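Local coordinates for protein lipase (Rhizopus niveus, PDB 1LGY) that hydrolyses the ester bonds of triglycerides and their partial glycerides, with a strong preference for the 1 and 3 positions, at residues V47-I52 / L68-Q73; Y137-T142 / K168-F173; F56-S61 / Y116-N121; T26-S31 / V79-N84. All coordinates share one frame; numbering follows the deposited sequence.

The four contacts illustrate how one mixed sheet of the alpha/beta-hydrolase type is tied together from its edge to its catalytic centre. Interaction 1 is the hairpin at the sheet edge. It meets interaction 2, the parallel pair deeper in the sheet, where Tyr-137 OH lies 2.7 Å from Asp-71 OD1. Interaction 3 sets a helix on the same edge strand, its centre about 24 Å from that of interaction 1, and touches interaction 4 through Phe-56 and Phe-80. Interactions 2 and 4 lie on neighbouring strands, with Thr-142 O 2.9 Å from Phe-80 N. Interaction 4 lies nearest the active site: the side chain of Tyr-28 is about 4 Å from that of the nucleophile Ser-145.

Interaction 1: residues V47-I52 / L68-Q73; sequences VPDGKI and LRSDKQ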
loop_
_atom_site.group_PDB
_atom_site.type_symbol
_atom_site.label_atom_id
_atom_site.label_comp_id
_atom_site.label_asym_id
_atom_site.label_seq_id
_atom_site.Cartn_x
_atom_site.Cartn_y
_atom_site.Cartn_z
ATOM N N VAL A 47 -16.250 5.120 1.400
ATOM C CA VAL A 47 -16.361 5.679 2.729
ATOM C C VAL A 47 -17.109 6.990 2.719
ATOM O O VAL A 47 -16.571 8.036 3.026
ATOM C CB VAL A 47 -14.879 5.698 3.389
ATOM C CG1 VAL A 47 -13.871 6.032 2.356
ATOM C CG2 VAL A 47 -14.807 6.602 4.605
ATOM N N PRO A 48 -18.460 6.922 2.454
ATOM C CA PRO A 48 -19.392 8.063 2.367
ATOM C C PRO A 48 -19.362 9.130 3.462
ATOM O O PRO A 48 -19.622 10.299 3.205
ATOM C CB PRO A 48 -20.747 7.424 2.266
ATOM C CG PRO A 48 -20.563 6.160 3.067
ATOM C CD PRO A 48 -19.275 5.696 2.470
ATOM N N ASP A 49 -19.071 8.806 4.718
ATOM C CA ASP A 49 -19.037 9.838 5.742
ATOM C C ASP A 49 -17.626 10.314 6.056
ATOM O O ASP A 49 -17.383 10.846 7.127
ATOM C CB ASP A 49 -19.707 9.281 6.958
ATOM C CG ASP A 49 -18.820 8.409 7.817
ATOM O OD1 ASP A 49 -18.326 7.397 7.341
ATOM O OD2 ASP A 49 -18.603 8.776 8.973
ATOM N N GLY A 50 -16.671 10.212 5.142
ATOM C CA GLY A 50 -15.309 10.549 5.445
ATOM C C GLY A 50 -15.081 12.025 5.610
ATOM O O GLY A 50 -15.583 12.866 4.863
ATOM N N LYS A 51 -14.356 12.319 6.681
ATOM C CA LYS A 51 -13.882 13.660 6.947
ATOM C C LYS A 51 -12.393 13.672 6.627
ATOM O O LYS A 51 -11.662 12.986 7.350
ATOM C CB LYS A 51 -14.073 14.050 8.432
ATOM C CG LYS A 51 -15.487 14.373 8.887
ATOM C CD LYS A 51 -16.169 13.164 9.591
ATOM C CE LYS A 51 -17.668 13.451 9.920
ATOM N NZ LYS A 51 -18.435 12.320 10.442
ATOM N N ILE A 52 -11.912 14.372 5.571
ATOM C CA ILE A 52 -10.472 14.486 5.318
ATOM C C ILE A 52 -9.785 15.237 6.467
ATOM O O ILE A 52 -10.008 16.425 6.665
ATOM C CB ILE A 52 -10.151 15.243 3.967
ATOM C CG1 ILE A 52 -10.443 14.334 2.806
ATOM C CG2 ILE A 52 -8.660 15.634 3.868
ATOM C CD1 ILE A 52 -9.891 14.854 1.455
ATOM N N LEU A 68 -7.730 10.275 6.744
ATOM C CA LEU A 68 -9.167 10.415 6.604
ATOM C C LEU A 68 -9.816 9.752 7.805
ATOM O O LEU A 68 -9.322 8.697 8.172
ATOM C CB LEU A 68 -9.535 9.732 5.304
ATOM C CG LEU A 68 -11.004 9.616 4.932
ATOM C CD1 LEU A 68 -11.461 10.827 4.162
ATOM C CD2 LEU A 68 -11.195 8.410 4.028
ATOM N N ARG A 69 -10.815 10.294 8.505
ATOM C CA ARG A 69 -11.511 9.562 9.570
ATOM C C ARG A 69 -12.955 9.294 9.151
ATOM O O ARG A 69 -13.586 10.009 8.371
ATOM C CB ARG A 69 -11.486 10.371 10.843
ATOM C CG ARG A 69 -11.978 9.637 12.064
ATOM C CD ARG A 69 -12.135 10.637 13.147
ATOM N NE ARG A 69 -13.273 11.489 12.874
ATOM C CZ ARG A 69 -13.201 12.794 13.070
ATOM N NH1 ARG A 69 -12.118 13.390 13.534
ATOM N NH2 ARG A 69 -14.204 13.556 12.701
ATOM N N SER A 70 -13.516 8.182 9.598
ATOM C CA SER A 70 -14.874 7.753 9.251
ATOM C C SER A 70 -15.419 7.307 10.582
ATOM O O SER A 70 -15.012 6.254 11.097
ATOM C CB SER A 70 -14.920 6.543 8.352
ATOM O OG SER A 70 -16.217 5.964 8.309
ATOM N N ASP A 71 -16.301 8.141 11.151
ATOM C CA ASP A 71 -16.887 7.797 12.424
ATOM C C ASP A 71 -17.834 6.616 12.355
ATOM O O ASP A 71 -17.959 5.827 13.291
ATOM C CB ASP A 71 -17.573 9.013 12.939
ATOM C CG ASP A 71 -16.563 10.067 13.319
ATOM O OD1 ASP A 71 -15.541 9.715 13.885
ATOM O OD2 ASP A 71 -16.790 11.242 13.058
ATOM N N LYS A 72 -18.415 6.465 11.168
ATOM C CA LYS A 72 -19.305 5.363 10.923
ATOM C C LYS A 72 -18.580 4.025 11.002
ATOM O O LYS A 72 -18.974 3.139 11.746
ATOM C CB LYS A 72 -19.898 5.577 9.569
ATOM C CG LYS A 72 -21.110 4.687 9.422
ATOM C CD LYS A 72 -22.004 5.163 8.281
ATOM C CE LYS A 72 -22.993 6.291 8.644
ATOM N NZ LYS A 72 -22.372 7.583 8.901
ATOM N N GLN A 73 -17.494 3.876 10.241
ATOM C CA GLN A 73 -16.701 2.654 10.213
ATOM C C GLN A 73 -15.628 2.542 11.277
ATOM O O GLN A 73 -14.894 1.545 11.316
ATOM C CB GLN A 73 -16.027 2.510 8.880
ATOM C CG GLN A 73 -17.066 2.279 7.821
ATOM C CD GLN A 73 -16.526 2.683 6.476
ATOM O OE1 GLN A 73 -16.138 1.874 5.640
ATOM N NE2 GLN A 73 -16.496 3.984 6.271
HETATM O O HOH W 1 -20.982 9.133 10.705
#
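Asp-49 and Ser-70 form the tight end of this contact. Ser-70 OG donates to the syn lone pair of Asp-49 OD1 at 2.7 Å. Standing anti to its own backbone N (chi1 165°), the same OG accepts from Gln-73 N, three residues on, which makes an ST motif, and from Gln-73 NE2. Three bonds thus fix this buried hydroxyl. Asp-49 OD2 receives Lys-72 N at 3.2 Å, again from the syn side but 34° out of the carboxylate plane. Close by, Val-47 CG1 and Leu-68 CD2 meet tip to tip at 4.0 Å, and Tyr-77 of strand 75-81 touches both side chains.

The solvent side is looser and charged. A bend at chi2 of Lys-51 (98°) carries its CD past Arg-69 NH2 and brings NZ 3.3 Å from Asp-71 OD2, a salt bridge entering on the anti side. Asp-71 OD1 is held by Tyr-137 OH and only weakly by Arg-69 NE, while Gln-130 takes Arg-69 NH1. The ion pair between Lys-72 NZ and Asp-49 OD2 is long, 4.0 Å, and a water joins the two atoms.

Along the backbone, Lys-51 and Arg-69 form a hydrogen-bonded antiparallel pair, each N 3.0 Å from the other's O, as expected of the beta hairpin of strands 51-58 and 63-70 at the edge of the hydrolase sheet.

Interaction 2: residues Y137-T142 / K168-F173; sequences YKVIVT and KNLSIF
The ring of Phe-173 meets Ile-140 obliquely, the CG2 branch of Ile-140 lying 4.3 Å from Phe-173 CD1. Tyr-20 of helix 11-26 meets the same ring, and Glu-16 of that helix touches the Phe-173 side chain. At the far end of the contact, the ring of Tyr-137 stacks with His-134. Between them runs the parallel strand pair of a beta-alpha-beta crossover, strand 138-144, helix 146-161 and strand 170-175, in the middle of the alpha/beta-hydrolase sheet.

The axes of segments 138-142 and 170-173 approach to 4.7 Å and diverge by 19°, and their backbones alternate as donor and acceptor. Val-139 N bonds to Asn-169 O at 2.9 Å, Ser-171 N returns to Val-139 O, Val-141 N reaches Ser-171 O, and Phe-173 N completes the ladder at Val-141 O, also at 2.9 Å.

The side chains of Val-139, Val-141, Leu-170 and Ile-172 share one face. There Leu-170 CD1 nestles between the valines, 4.1 Å from Val-139 CB and 4.0 Å from Val-141 CG2, while the crossover helix packs on Val-141 and Ile-172. The other face, bearing Ile-140, Thr-142 and Phe-173, turns to helix 11-26.

Beyond Thr-142 the first strand runs on toward the nucleophile Ser-145. Here a side chain adds to the ladder: with OG1 anti to the backbone N (chi1 -158°), the hydroxyl of Thr-142 donates to Phe-173 O at 2.8 Å, approaching from 45° above the carbonyl plane.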
loop_
_atom_site.group_PDB
_atom_site.type_symbol
_atom_site.label_atom_id
_atom_site.label_comp_id
_atom_site.label_asym_id
_atom_site.label_seq_id
_atom_site.Cartn_x
_atom_site.Cartn_y
_atom_site.Cartn_z
ATOM N N TYR A 137 -10.924 3.407 17.519
ATOM C CA TYR A 137 -10.809 3.262 16.079
ATOM C C TYR A 137 -9.518 2.595 15.652
ATOM O O TYR A 137 -8.495 2.660 16.343
ATOM C CB TYR A 137 -10.878 4.613 15.460
ATOM C CG TYR A 137 -12.182 5.384 15.539
ATOM C CD1 TYR A 137 -13.169 5.108 16.484
ATOM C CD2 TYR A 137 -12.353 6.442 14.630
ATOM C CE1 TYR A 137 -14.316 5.881 16.528
ATOM C CE2 TYR A 137 -13.503 7.220 14.665
ATOM C CZ TYR A 137 -14.483 6.927 15.610
ATOM O OH TYR A 137 -15.681 7.625 15.575
ATOM N N LYS A 138 -9.610 1.957 14.488
ATOM C CA LYS A 138 -8.496 1.264 13.879
ATOM C C LYS A 138 -7.900 2.074 12.724
ATOM O O LYS A 138 -8.584 2.852 12.071
ATOM C CB LYS A 138 -8.894 -0.114 13.310
ATOM C CG LYS A 138 -10.343 -0.577 13.505
ATOM C CD LYS A 138 -10.646 -1.808 12.639
ATOM C CE LYS A 138 -9.942 -3.024 13.280
ATOM N NZ LYS A 138 -10.493 -3.428 14.578
ATOM N N VAL A 139 -6.622 1.838 12.420
ATOM C CA VAL A 139 -5.914 2.544 11.377
ATOM C C VAL A 139 -5.716 1.629 10.190
ATOM O O VAL A 139 -5.100 0.570 10.290
ATOM C CB VAL A 139 -4.569 3.002 11.885
ATOM C CG1 VAL A 139 -4.015 4.018 10.890
ATOM C CG2 VAL A 139 -4.680 3.622 13.256
ATOM N N ILE A 140 -6.296 1.919 9.046
ATOM C CA ILE A 140 -5.962 1.120 7.863
ATOM C C ILE A 140 -4.998 1.883 6.995
ATOM O O ILE A 140 -5.330 3.003 6.697
ATOM C CB ILE A 140 -7.220 0.814 7.107
ATOM C CG1 ILE A 140 -8.005 -0.085 8.085
ATOM C CG2 ILE A 140 -6.956 0.263 5.734
ATOM C CD1 ILE A 140 -9.284 -0.798 7.657
ATOM N N VAL A 141 -3.839 1.376 6.553
ATOM C CA VAL A 141 -2.898 2.135 5.709
ATOM C C VAL A 141 -2.999 1.575 4.320
ATOM O O VAL A 141 -3.038 0.356 4.178
ATOM C CB VAL A 141 -1.458 1.980 6.183
ATOM C CG1 VAL A 141 -0.591 2.953 5.418
ATOM C CG2 VAL A 141 -1.371 2.233 7.707
ATOM N N THR A 142 -3.038 2.383 3.281
ATOM C CA THR A 142 -3.191 1.791 1.970
ATOM C C THR A 142 -2.629 2.610 0.832
ATOM O O THR A 142 -2.387 3.805 0.979
ATOM C CB THR A 142 -4.698 1.503 1.766
ATOM O OG1 THR A 142 -4.717 0.502 0.769
ATOM C CG2 THR A 142 -5.540 2.637 1.289
ATOM N N LYS A 168 -3.983 -5.397 16.522
ATOM C CA LYS A 168 -5.423 -5.290 16.830
ATOM C C LYS A 168 -6.065 -4.118 16.128
ATOM O O LYS A 168 -7.232 -4.106 15.759
ATOM C CB LYS A 168 -5.697 -5.113 18.355
ATOM C CG LYS A 168 -5.390 -6.328 19.251
ATOM C CD LYS A 168 -5.272 -5.931 20.732
ATOM C CE LYS A 168 -6.561 -5.499 21.388
ATOM N NZ LYS A 168 -6.234 -5.347 22.791
ATOM N N ASN A 169 -5.293 -3.095 15.899
ATOM C CA ASN A 169 -5.868 -1.960 15.267
ATOM C C ASN A 169 -4.957 -1.378 14.204
ATOM O O ASN A 169 -5.149 -0.228 13.816
ATOM C CB ASN A 169 -6.175 -1.031 16.400
ATOM C CG ASN A 169 -4.958 -0.533 17.119
ATOM O OD1 ASN A 169 -5.053 0.443 17.864
ATOM N ND2 ASN A 169 -3.791 -1.105 16.935
ATOM N N LEU A 170 -3.913 -2.085 13.782
ATOM C CA LEU A 170 -3.163 -1.610 12.636
ATOM C C LEU A 170 -3.249 -2.713 11.602
ATOM O O LEU A 170 -3.012 -3.891 11.846
ATOM C CB LEU A 170 -1.704 -1.350 12.947
ATOM C CG LEU A 170 -0.861 -0.779 11.801
ATOM C CD1 LEU A 170 -1.386 0.553 11.304
ATOM C CD2 LEU A 170 0.527 -0.578 12.320
ATOM N N SER A 171 -3.696 -2.275 10.429
ATOM C CA SER A 171 -3.807 -3.122 9.262
ATOM C C SER A 171 -3.124 -2.483 8.048
ATOM O O SER A 171 -3.052 -1.265 8.022
ATOM C CB SER A 171 -5.253 -3.318 9.014
ATOM O OG SER A 171 -5.398 -4.707 9.137
ATOM N N ILE A 172 -2.624 -3.167 7.016
ATOM C CA ILE A 172 -1.933 -2.548 5.881
ATOM C C ILE A 172 -2.466 -3.233 4.647
ATOM O O ILE A 172 -2.473 -4.456 4.655
ATOM C CB ILE A 172 -0.390 -2.784 5.801
ATOM C CG1 ILE A 172 0.355 -2.228 6.960
ATOM C CG2 ILE A 172 0.156 -1.997 4.605
ATOM C CD1 ILE A 172 1.758 -2.814 7.043
ATOM N N PHE A 173 -2.843 -2.508 3.575
ATOM C CA PHE A 173 -3.329 -3.122 2.343
ATOM C C PHE A 173 -2.674 -2.524 1.129
ATOM O O PHE A 173 -2.658 -1.301 1.084
ATOM C CB PHE A 173 -4.803 -2.905 2.184
ATOM C CG PHE A 173 -5.639 -3.864 2.998
ATOM C CD1 PHE A 173 -5.871 -3.627 4.355
ATOM C CD2 PHE A 173 -6.241 -4.946 2.373
ATOM C CE1 PHE A 173 -6.717 -4.481 5.079
ATOM C CE2 PHE A 173 -7.078 -5.789 3.103
ATOM C CZ PHE A 173 -7.317 -5.558 4.446
#

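Interaction 3: residues F56-S61 / Y116-N121; sequences FTSLLS and YEQVVN
Phe-56 lays its ring obliquely against Val-119, CD1 being 3.9 Å from Val-119 CB, and the two side chains cross at about a right angle. This is helix-on-sheet packing of the alpha/beta-hydrolase fold: strand 56-58, the end of an edge strand, runs beside helix 116-121 at 8.7 Å between axes and at 152°, so nearly opposed in direction. CG of Phe-56 stands between the backbone N and the carbonyl carbon (chi1 42°), a torsion that, with CB already directed at the helix, leaves the ring against Val-119; the side chain also touches Asp-122 and Tyr-123.

Two residues on, Ser-58 faces the helix again and sets its CB 3.7 Å from Val-119 CG1; Thr-63 of the adjacent strand touches both residues. The chain then turns. Leu-60 comes only loosely near the Gln-118 side chain, its CB 4.3 Å from Gln-118 NE2. Ser-61 brings its hydroxyl back over the strand end, and its OG is hydrogen-bonded to Ser-58 OG at 3.1 Å, with a further bond to Thr-63 OG1.

Opposite this serine pair, Gln-118 extends from the helix beyond CG and ends with its NE2 3.1 Å from Ser-58 OG and 2.6 Å from Ser-61 OG.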
loop_
_atom_site.group_PDB
_atom_site.type_symbol
_atom_site.label_atom_id
_atom_site.label_comp_id
_atom_site.label_asym_id
_atom_site.label_seq_id
_atom_site.Cartn_x
_atom_site.Cartn_y
_atom_site.Cartn_z
ATOM N N PHE A 56 -1.101 15.822 2.406
ATOM C CA PHE A 56 0.258 16.341 2.361
ATOM C C PHE A 56 0.775 15.943 0.982
ATOM O O PHE A 56 0.452 14.875 0.435
ATOM C CB PHE A 56 1.184 15.734 3.433
ATOM C CG PHE A 56 1.037 14.236 3.635
ATOM C CD1 PHE A 56 1.699 13.313 2.804
ATOM C CD2 PHE A 56 0.154 13.767 4.608
ATOM C CE1 PHE A 56 1.462 11.942 2.947
ATOM C CE2 PHE A 56 -0.074 12.387 4.733
ATOM C CZ PHE A 56 0.578 11.473 3.901
ATOM N N THR A 57 1.591 16.857 0.443
ATOM C CA THR A 57 2.154 16.674 -0.876
ATOM C C THR A 57 3.655 16.906 -0.816
ATOM O O THR A 57 4.106 17.856 -0.191
ATOM C CB THR A 57 1.530 17.677 -1.804
ATOM O OG1 THR A 57 0.136 17.399 -1.853
ATOM C CG2 THR A 57 2.179 17.640 -3.164
ATOM N N SER A 58 4.470 16.116 -1.500
ATOM C CA SER A 58 5.898 16.373 -1.517
ATOM C C SER A 58 6.199 16.766 -2.931
ATOM O O SER A 58 6.233 15.890 -3.766
ATOM C CB SER A 58 6.705 15.120 -1.135
ATOM O OG SER A 58 8.110 15.286 -1.318
ATOM N N LEU A 59 6.467 18.043 -3.216
ATOM C CA LEU A 59 6.695 18.465 -4.568
ATOM C C LEU A 59 7.966 17.914 -5.158
ATOM O O LEU A 59 8.012 17.660 -6.377
ATOM C CB LEU A 59 6.709 19.951 -4.604
ATOM C CG LEU A 59 5.462 20.660 -4.144
ATOM C CD1 LEU A 59 5.623 22.090 -4.445
ATOM C CD2 LEU A 59 4.231 20.157 -4.858
ATOM N N LEU A 60 8.945 17.685 -4.255
ATOM C CA LEU A 60 10.230 17.072 -4.568
ATOM C C LEU A 60 10.058 15.697 -5.177
ATOM O O LEU A 60 10.405 15.583 -6.345
ATOM C CB LEU A 60 11.094 16.992 -3.294
ATOM C CG LEU A 60 11.398 18.405 -2.681
ATOM C CD1 LEU A 60 12.460 18.273 -1.611
ATOM C CD2 LEU A 60 11.871 19.407 -3.769
ATOM N N SER A 61 9.488 14.684 -4.513
ATOM C CA SER A 61 9.206 13.350 -5.067
ATOM C C SER A 61 7.769 13.011 -5.552
ATOM O O SER A 61 7.448 11.896 -5.968
ATOM C CB SER A 61 9.611 12.354 -4.014
ATOM O OG SER A 61 8.974 12.674 -2.785
ATOM N N TYR A 116 9.945 8.653 1.998
ATOM C CA TYR A 116 9.153 8.459 3.201
ATOM C C TYR A 116 9.512 9.460 4.294
ATOM O O TYR A 116 8.643 10.036 4.958
ATOM C CB TYR A 116 9.359 7.031 3.637
ATOM C CG TYR A 116 8.563 6.795 4.897
ATOM C CD1 TYR A 116 7.146 6.766 4.883
ATOM C CD2 TYR A 116 9.269 6.729 6.094
ATOM C CE1 TYR A 116 6.450 6.695 6.095
ATOM C CE2 TYR A 116 8.571 6.657 7.293
ATOM C CZ TYR A 116 7.187 6.648 7.284
ATOM O OH TYR A 116 6.564 6.649 8.508
ATOM N N GLU A 117 10.804 9.717 4.449
ATOM C CA GLU A 117 11.281 10.658 5.440
ATOM C C GLU A 117 10.802 12.010 5.051
ATOM O O GLU A 117 10.659 12.848 5.938
ATOM C CB GLU A 117 12.795 10.779 5.531
ATOM C CG GLU A 117 13.506 9.733 6.352
ATOM C CD GLU A 117 14.874 9.323 5.831
ATOM O OE1 GLU A 117 15.623 10.104 5.242
ATOM O OE2 GLU A 117 15.204 8.171 6.025
ATOM N N GLN A 118 10.516 12.238 3.765
ATOM C CA GLN A 118 10.033 13.556 3.358
ATOM C C GLN A 118 8.638 13.885 3.785
ATOM O O GLN A 118 8.260 15.052 3.824
ATOM C CB GLN A 118 10.080 13.691 1.886
ATOM C CG GLN A 118 11.481 14.039 1.396
ATOM C CD GLN A 118 11.666 13.718 -0.076
ATOM O OE1 GLN A 118 12.796 13.628 -0.533
ATOM N NE2 GLN A 118 10.637 13.485 -0.904
ATOM N N VAL A 119 7.820 12.874 4.086
ATOM C CA VAL A 119 6.420 13.145 4.410
ATOM C C VAL A 119 5.960 12.647 5.756
ATOM O O VAL A 119 4.792 12.823 6.084
ATOM C CB VAL A 119 5.505 12.556 3.316
ATOM C CG1 VAL A 119 5.960 13.195 1.995
ATOM C CG2 VAL A 119 5.540 11.052 3.234
ATOM N N VAL A 120 6.875 12.115 6.570
ATOM C CA VAL A 120 6.484 11.472 7.809
ATOM C C VAL A 120 6.033 12.523 8.779
ATOM O O VAL A 120 5.072 12.257 9.484
ATOM C CB VAL A 120 7.708 10.564 8.393
ATOM C CG1 VAL A 120 9.040 11.282 8.373
ATOM C CG2 VAL A 120 7.534 10.270 9.881
ATOM N N ASN A 121 6.663 13.722 8.800
ATOM C CA ASN A 121 6.264 14.739 9.754
ATOM C C ASN A 121 4.961 15.408 9.357
ATOM O O ASN A 121 4.396 16.192 10.107
ATOM C CB ASN A 121 7.388 15.781 9.902
ATOM C CG ASN A 121 8.700 15.207 10.480
ATOM O OD1 ASN A 121 9.799 15.435 9.957
ATOM N ND2 ASN A 121 8.661 14.420 11.555
#

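Interaction 4: residues T26-S31 / V79-N84; sequences TAYCRS and VFRGTN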
loop_
_atom_site.group_PDB
_atom_site.type_symbol
_atom_site.label_atom_id
_atom_site.label_comp_id
_atom_site.label_asym_id
_atom_site.label_seq_id
_atom_site.Cartn_x
_atom_site.Cartn_y
_atom_site.Cartn_z
ATOM N N THR A 26 -8.606 6.725 -4.863
ATOM C CA THR A 26 -9.024 8.063 -4.512
ATOM C C THR A 26 -7.862 8.992 -4.371
ATOM O O THR A 26 -8.016 10.183 -4.610
ATOM C CB THR A 26 -9.819 8.075 -3.181
ATOM O OG1 THR A 26 -8.954 7.726 -2.103
ATOM C CG2 THR A 26 -10.941 7.076 -3.224
ATOM N N ALA A 27 -6.689 8.444 -4.038
ATOM C CA ALA A 27 -5.523 9.277 -3.828
ATOM C C ALA A 27 -5.003 9.930 -5.082
ATOM O O ALA A 27 -4.193 10.856 -4.980
ATOM C CB ALA A 27 -4.381 8.479 -3.229
ATOM N N TYR A 28 -5.502 9.452 -6.245
ATOM C CA TYR A 28 -5.166 10.047 -7.533
ATOM C C TYR A 28 -6.121 11.130 -8.005
ATOM O O TYR A 28 -5.929 11.721 -9.080
ATOM C CB TYR A 28 -5.122 9.024 -8.618
ATOM C CG TYR A 28 -3.974 8.046 -8.463
ATOM C CD1 TYR A 28 -2.694 8.381 -8.919
ATOM C CD2 TYR A 28 -4.226 6.794 -7.890
ATOM C CE1 TYR A 28 -1.667 7.458 -8.792
ATOM C CE2 TYR A 28 -3.189 5.869 -7.786
ATOM C CZ TYR A 28 -1.917 6.206 -8.228
ATOM O OH TYR A 28 -0.882 5.286 -8.087
ATOM N N CYS A 29 -7.140 11.460 -7.211
ATOM C CA CYS A 29 -7.988 12.543 -7.631
ATOM C C CYS A 29 -7.463 13.755 -6.948
ATOM O O CYS A 29 -7.378 13.817 -5.733
ATOM C CB CYS A 29 -9.406 12.337 -7.215
ATOM S SG CYS A 29 -10.001 10.716 -7.712
ATOM N N ARG A 30 -7.033 14.666 -7.822
ATOM C CA ARG A 30 -6.544 15.974 -7.450
ATOM C C ARG A 30 -7.464 16.623 -6.436
ATOM O O ARG A 30 -6.988 17.227 -5.475
ATOM C CB ARG A 30 -6.489 16.920 -8.622
ATOM C CG ARG A 30 -5.499 16.641 -9.730
ATOM C CD ARG A 30 -4.310 17.567 -9.555
ATOM N NE ARG A 30 -4.647 18.984 -9.710
ATOM C CZ ARG A 30 -3.916 19.945 -9.114
ATOM N NH1 ARG A 30 -2.841 19.688 -8.343
ATOM N NH2 ARG A 30 -4.271 21.213 -9.289
ATOM N N SER A 31 -8.782 16.483 -6.647
ATOM C CA SER A 31 -9.773 17.059 -5.765
ATOM C C SER A 31 -9.704 16.501 -4.351
ATOM O O SER A 31 -10.149 17.140 -3.396
ATOM C CB SER A 31 -11.170 16.825 -6.348
ATOM O OG SER A 31 -11.841 15.682 -5.823
ATOM N N VAL A 79 -3.601 7.100 3.429
ATOM C CA VAL A 79 -3.581 6.631 2.043
ATOM C C VAL A 79 -2.450 7.305 1.337
ATOM O O VAL A 79 -2.296 8.509 1.469
ATOM C CB VAL A 79 -4.941 6.978 1.362
ATOM C CG1 VAL A 79 -4.954 6.682 -0.131
ATOM C CG2 VAL A 79 -6.025 6.137 2.034
ATOM N N PHE A 80 -1.685 6.579 0.538
ATOM C CA PHE A 80 -0.577 7.181 -0.217
ATOM C C PHE A 80 -0.622 6.931 -1.712
ATOM O O PHE A 80 -1.303 6.037 -2.205
ATOM C CB PHE A 80 0.783 6.658 0.194
ATOM C CG PHE A 80 1.207 6.889 1.624
ATOM C CD1 PHE A 80 0.832 5.974 2.592
ATOM C CD2 PHE A 80 1.970 8.018 1.957
ATOM C CE1 PHE A 80 1.215 6.182 3.907
ATOM C CE2 PHE A 80 2.340 8.198 3.286
ATOM C CZ PHE A 80 1.964 7.287 4.260
ATOM N N ARG A 81 0.162 7.762 -2.426
ATOM C CA ARG A 81 0.460 7.536 -3.844
ATOM C C ARG A 81 1.757 8.264 -4.195
ATOM O O ARG A 81 2.074 9.292 -3.604
ATOM C CB ARG A 81 -0.604 8.089 -4.773
ATOM C CG ARG A 81 -0.713 9.602 -4.794
ATOM C CD ARG A 81 -1.496 10.035 -5.983
ATOM N NE ARG A 81 -1.176 11.411 -6.214
ATOM C CZ ARG A 81 -0.425 11.699 -7.259
ATOM N NH1 ARG A 81 0.036 10.780 -8.090
ATOM N NH2 ARG A 81 -0.125 12.948 -7.505
ATOM N N GLY A 82 2.564 7.702 -5.095
ATOM C CA GLY A 82 3.635 8.475 -5.655
ATOM C C GLY A 82 3.108 9.028 -6.968
ATOM O O GLY A 82 1.912 9.244 -7.205
ATOM N N THR A 83 4.094 9.312 -7.796
ATOM C CA THR A 83 3.869 9.723 -9.155
ATOM C C THR A 83 3.048 8.731 -9.940
ATOM O O THR A 83 3.372 7.541 -10.005
ATOM C CB THR A 83 5.246 9.912 -9.863
ATOM O OG1 THR A 83 4.998 10.199 -11.225
ATOM C CG2 THR A 83 6.105 8.663 -9.863
ATOM N N ASN A 84 2.059 9.267 -10.643
ATOM C CA ASN A 84 1.324 8.435 -11.570
ATOM C C ASN A 84 1.915 8.397 -12.991
ATOM O O ASN A 84 1.241 7.998 -13.942
ATOM C CB ASN A 84 -0.124 8.909 -11.619
ATOM C CG ASN A 84 -0.356 10.241 -12.313
ATOM O OD1 ASN A 84 0.478 11.155 -12.299
ATOM N ND2 ASN A 84 -1.537 10.363 -12.926
HETATM O O HOH W 2 1.359 5.732 -6.429
#
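Tyr-28 and Arg-81 carry this contact, which joins the turn after helix 11-26 to the end of strand 75-81 in the alpha/beta-hydrolase sheet. The turn, type I from Thr-26, ends at Cys-29, which is disulfide-bonded to Cys-268.

The first kind of interaction is CH-pi. Arg-81 CD sits over one face of the Tyr-28 ring, 4.0 Å from its centroid and 29° off the normal. Extended from CG to NE (chi2 164°), the arginine passes Ala-27 and crosses the tyrosine obliquely before the guanidinium, turned 49° from the ring, leads on; NH1 comes to 3.7 Å from Tyr-28 CD1. An ion pair from Arg-81 NH2 to Asp-62 is long and weak.

Packing through carbon atoms adds two further contacts. Ala-27 CB meets Val-79 CG1 at 3.6 Å, and Tyr-66 of strand 63-70 touches both residues. Toward the other end, Asn-84 slides past the tyrosine, its CB 3.5 Å from Tyr-28 CE1, while its amide ND2 is bonded to Gly-266 O.

Polar contacts gather at the phenol. Tyr-28 OH is hydrogen-bonded to His-144 ND1, next in sequence to the nucleophile Ser-145, which the tyrosine also touches; this places the contact beside the catalytic site. One water links the two segments here, hydrogen-bonded to Tyr-28 OH at 2.8 Å and accepting from Gly-82 N at 2.7 Å.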